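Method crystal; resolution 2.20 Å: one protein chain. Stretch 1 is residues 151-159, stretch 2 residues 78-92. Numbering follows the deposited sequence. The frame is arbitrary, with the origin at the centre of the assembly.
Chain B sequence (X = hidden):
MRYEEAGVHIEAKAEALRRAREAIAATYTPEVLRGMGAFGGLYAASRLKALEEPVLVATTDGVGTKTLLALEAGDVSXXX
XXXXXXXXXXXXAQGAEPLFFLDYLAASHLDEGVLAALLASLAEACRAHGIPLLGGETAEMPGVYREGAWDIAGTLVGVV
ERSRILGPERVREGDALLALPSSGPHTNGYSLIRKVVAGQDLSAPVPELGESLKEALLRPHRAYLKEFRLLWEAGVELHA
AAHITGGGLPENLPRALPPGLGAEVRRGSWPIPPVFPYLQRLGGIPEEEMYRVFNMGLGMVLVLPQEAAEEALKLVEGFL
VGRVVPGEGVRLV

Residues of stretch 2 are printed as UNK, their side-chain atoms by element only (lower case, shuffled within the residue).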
# COMPACT_ATOMS: atom_id res chain seq x y z
N ASP B 151 -10.22 -0.20 5.96
CA ASP B 151 -8.79 -0.22 6.19
C ASP B 151 -8.24 0.88 5.29
O ASP B 151 -8.39 0.83 4.06
CB ASP B 151 -8.18 -1.56 5.79
CG ASP B 151 -6.73 -1.70 6.23
OD1 ASP B 151 -6.03 -0.68 6.31
OD2 ASP B 151 -6.28 -2.83 6.49
N ILE B 152 -7.64 1.88 5.90
CA ILE B 152 -7.10 3.01 5.18
C ILE B 152 -5.57 2.92 5.20
O ILE B 152 -4.95 3.10 6.25
CB ILE B 152 -7.58 4.32 5.83
CG1 ILE B 152 -9.12 4.28 5.91
CG2 ILE B 152 -7.09 5.52 5.04
CD1 ILE B 152 -9.72 5.40 6.71
N ALA B 153 -5.00 2.63 4.04
CA ALA B 153 -3.55 2.50 3.89
C ALA B 153 -3.09 3.41 2.77
O ALA B 153 -3.91 3.92 2.01
CB ALA B 153 -3.18 1.07 3.59
N GLY B 154 -1.78 3.61 2.67
CA GLY B 154 -1.26 4.47 1.63
C GLY B 154 0.24 4.36 1.50
O GLY B 154 0.88 3.55 2.18
N THR B 155 0.82 5.17 0.62
CA THR B 155 2.26 5.17 0.41
C THR B 155 2.75 6.57 0.08
O THR B 155 2.13 7.27 -0.73
CB THR B 155 2.65 4.22 -0.74
OG1 THR B 155 2.41 2.87 -0.33
CG2 THR B 155 4.13 4.37 -1.09
N LEU B 156 3.84 6.98 0.72
CA LEU B 156 4.42 8.30 0.48
C LEU B 156 5.84 8.13 -0.06
O LEU B 156 6.67 7.47 0.57
CB LEU B 156 4.48 9.13 1.78
CG LEU B 156 5.03 10.56 1.65
CD1 LEU B 156 4.02 11.45 0.93
CD2 LEU B 156 5.32 11.12 3.03
N VAL B 157 6.10 8.72 -1.22
CA VAL B 157 7.43 8.66 -1.84
C VAL B 157 8.11 9.99 -1.56
O VAL B 157 7.46 11.04 -1.51
CB VAL B 157 7.33 8.43 -3.37
CG1 VAL B 157 8.72 8.47 -4.01
CG2 VAL B 157 6.66 7.09 -3.64
N GLY B 158 9.42 9.96 -1.35
CA GLY B 158 10.13 11.18 -1.05
C GLY B 158 11.52 11.17 -1.62
O GLY B 158 11.85 10.32 -2.44
N VAL B 159 12.35 12.09 -1.17
CA VAL B 159 13.71 12.16 -1.67
C VAL B 159 14.63 12.71 -0.58
O VAL B 159 14.21 13.52 0.24
CB VAL B 159 13.78 13.05 -2.96
CG1 VAL B 159 13.39 14.50 -2.63
CG2 VAL B 159 15.16 12.96 -3.60
N UNK B 78 -10.97 13.51 9.77
CA UNK B 78 -9.56 13.62 10.10
C UNK B 78 -8.69 12.47 9.65
O UNK B 78 -7.47 12.60 9.58
N UNK B 79 -9.32 11.34 9.34
CA UNK B 79 -8.57 10.15 8.92
C UNK B 79 -7.60 10.43 7.77
O UNK B 79 -6.56 9.78 7.66
c UNK B 79 -9.48 8.18 10.92
c UNK B 79 -9.55 9.02 8.57
c UNK B 79 -10.39 8.54 9.76
c UNK B 79 -11.23 7.34 9.37
N UNK B 80 -7.93 11.41 6.93
CA UNK B 80 -7.05 11.74 5.82
C UNK B 80 -5.74 12.31 6.32
O UNK B 80 -4.68 12.07 5.75
N UNK B 81 -5.79 13.08 7.40
CA UNK B 81 -4.57 13.65 7.95
C UNK B 81 -3.81 12.61 8.76
O UNK B 81 -2.58 12.61 8.79
c UNK B 81 -5.02 18.26 7.05
c UNK B 81 -4.89 14.89 8.80
c UNK B 81 -6.29 18.23 6.47
c UNK B 81 -7.11 17.12 6.66
c UNK B 81 -5.39 16.06 8.01
c UNK B 81 -6.66 16.04 7.43
c UNK B 81 -4.57 17.18 7.81
N UNK B 82 -4.55 11.72 9.43
CA UNK B 82 -3.92 10.68 10.22
C UNK B 82 -2.97 9.85 9.37
O UNK B 82 -1.85 9.57 9.78
c UNK B 82 -5.63 10.40 12.10
o UNK B 82 -6.88 10.48 12.13
o UNK B 82 -4.90 10.81 13.03
c UNK B 82 -4.97 9.77 10.87
N UNK B 83 -3.42 9.46 8.18
CA UNK B 83 -2.60 8.66 7.28
C UNK B 83 -1.44 9.43 6.65
O UNK B 83 -0.29 9.01 6.71
c UNK B 83 -3.48 8.07 6.17
c UNK B 83 -2.74 7.22 5.14
c UNK B 83 -1.91 6.15 5.84
c UNK B 83 -3.75 6.60 4.20
N UNK B 84 -1.76 10.56 6.03
CA UNK B 84 -0.77 11.39 5.37
C UNK B 84 0.30 11.87 6.35
O UNK B 84 1.50 11.76 6.07
c UNK B 84 -2.28 12.09 3.52
c UNK B 84 -0.42 13.60 4.20
c UNK B 84 -1.45 12.60 4.68
N UNK B 85 -0.12 12.40 7.49
CA UNK B 85 0.82 12.89 8.50
C UNK B 85 1.68 11.79 9.08
O UNK B 85 2.84 12.02 9.41
n UNK B 85 -1.09 15.68 10.09
o UNK B 85 -0.35 15.29 7.99
c UNK B 85 0.07 13.61 9.62
c UNK B 85 -0.48 14.94 9.17
N UNK B 86 1.12 10.59 9.23
CA UNK B 86 1.87 9.46 9.75
C UNK B 86 2.88 9.06 8.69
O UNK B 86 4.01 8.67 8.99
c UNK B 86 2.75 6.51 10.39
c UNK B 86 1.67 5.21 11.79
n UNK B 86 0.90 6.25 11.51
n UNK B 86 2.80 5.35 11.12
c UNK B 86 1.55 7.08 10.63
c UNK B 86 0.90 8.31 10.05
N UNK B 87 2.47 9.16 7.43
CA UNK B 87 3.33 8.82 6.29
C UNK B 87 4.47 9.84 6.17
O UNK B 87 5.62 9.48 5.90
c UNK B 87 2.52 8.80 4.99
o UNK B 87 1.48 7.82 5.02
N UNK B 88 4.15 11.11 6.36
CA UNK B 88 5.14 12.17 6.28
C UNK B 88 6.22 11.98 7.34
O UNK B 88 7.41 12.14 7.06
c UNK B 88 5.54 14.64 6.62
c UNK B 88 3.62 13.88 5.23
c UNK B 88 4.48 13.57 6.44
N UNK B 89 5.82 11.62 8.56
CA UNK B 89 6.77 11.44 9.66
C UNK B 89 7.69 10.25 9.50
O UNK B 89 8.86 10.34 9.84
c UNK B 89 5.43 12.66 11.45
n UNK B 89 4.73 12.63 12.59
o UNK B 89 5.59 13.70 10.79
c UNK B 89 6.04 11.34 11.00
N UNK B 90 7.18 9.13 9.00
CA UNK B 90 8.03 7.95 8.80
C UNK B 90 9.14 8.26 7.81
O UNK B 90 10.21 7.63 7.84
o UNK B 90 6.21 4.77 9.15
c UNK B 90 7.19 6.77 8.30
c UNK B 90 6.70 5.89 9.43
o UNK B 90 6.80 6.30 10.61
N UNK B 91 8.89 9.23 6.94
CA UNK B 91 9.86 9.66 5.94
C UNK B 91 10.81 10.68 6.55
O UNK B 91 12.02 10.63 6.30
c UNK B 91 9.44 9.61 3.36
c UNK B 91 9.13 10.25 4.72
c UNK B 91 8.71 10.37 2.27
c UNK B 91 9.01 8.15 3.34
N UNK B 92 10.28 11.60 7.36
CA UNK B 92 11.12 12.61 8.01
C UNK B 92 12.15 11.96 8.92
O UNK B 92 13.20 12.54 9.18
c UNK B 92 9.41 14.57 8.04
c UNK B 92 8.50 15.34 9.00
c UNK B 92 10.31 15.52 7.27
c UNK B 92 10.26 13.57 8.83

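Position 78 has no side-chain atoms and lies beyond reach of the strand: Gly78. Position 79 carries four carbons forked at the second, and one fork tip lies 3.6 Å from Ile152 CD1. The fork after a CH2 makes it Leu79, and the touching tip its CD1. Position 80 is bare, Gly80, and a CB there would point away from the strand.

Position 81 has one carbon and then a ring of six carbons, Phe81, out of reach of the strand. Position 82 has two carbons, the second bearing two oxygens: Asp82, hydrogen-bonded elsewhere in the structure.

Position 83 again has four carbons forked at the second and points toward the strand, one tip 3.6 Å from Ile152 CG2 and 3.5 Å from the backbone Ala153 O: Leu83, the tip being CD2. An ideal CB on Gly154 would sit 3.2 Å from that CD2, so the glycine gives the methyl room.

Position 84 has one carbon bearing two more, Val84, set sideways. Position 85 ends in one oxygen and one nitrogen on its second carbon, Asn85, facing away and bonded elsewhere. Position 86 holds a five-membered ring of three carbons and two nitrogens: His86, out of reach.

Position 87 has one carbon and one oxygen, its CB packed 3.8 Å from Leu156 CB: Ser87. Its OG donates to Leu83 O at 2.7 Å, satisfying the hydroxyl within the helix. So small a residue suits the place where the backbones come near, with Ser87 CA 5.9 Å from Leu156 CA.

Position 88 is another single carbon bearing two; its CB points away, yet one branch carbon is 3.9 Å from Leu156 CD2: Val88, the branch being CG2. Position 89, with oxygen and nitrogen on its second carbon, is Asn89, facing away. Position 90, with two oxygens there, is Asp90, sideways and partly exposed.

Position 91 has four carbons forked at the second, one tip 3.6 Å from Leu156 CD2 and 3.7 Å from Gly158 CA: Leu91, the tip being CD2. An ideal CB on Gly158 would clash with it at 2.6 Å. Position 92 has the same fork, Leu92, but is out of reach.

The helix crosses the strand at 39°, placing 79, 83, 87 and 91 along it at four-residue spacing. Ile152 and Leu156 project into that row, and the intervening Gly154 and the following Gly158 leave space for leucine methyls. No hydrogen bond crosses; close apolar packing makes the contact.

Stretch 2 (78-92) GLGFDLVNHSVNDLL
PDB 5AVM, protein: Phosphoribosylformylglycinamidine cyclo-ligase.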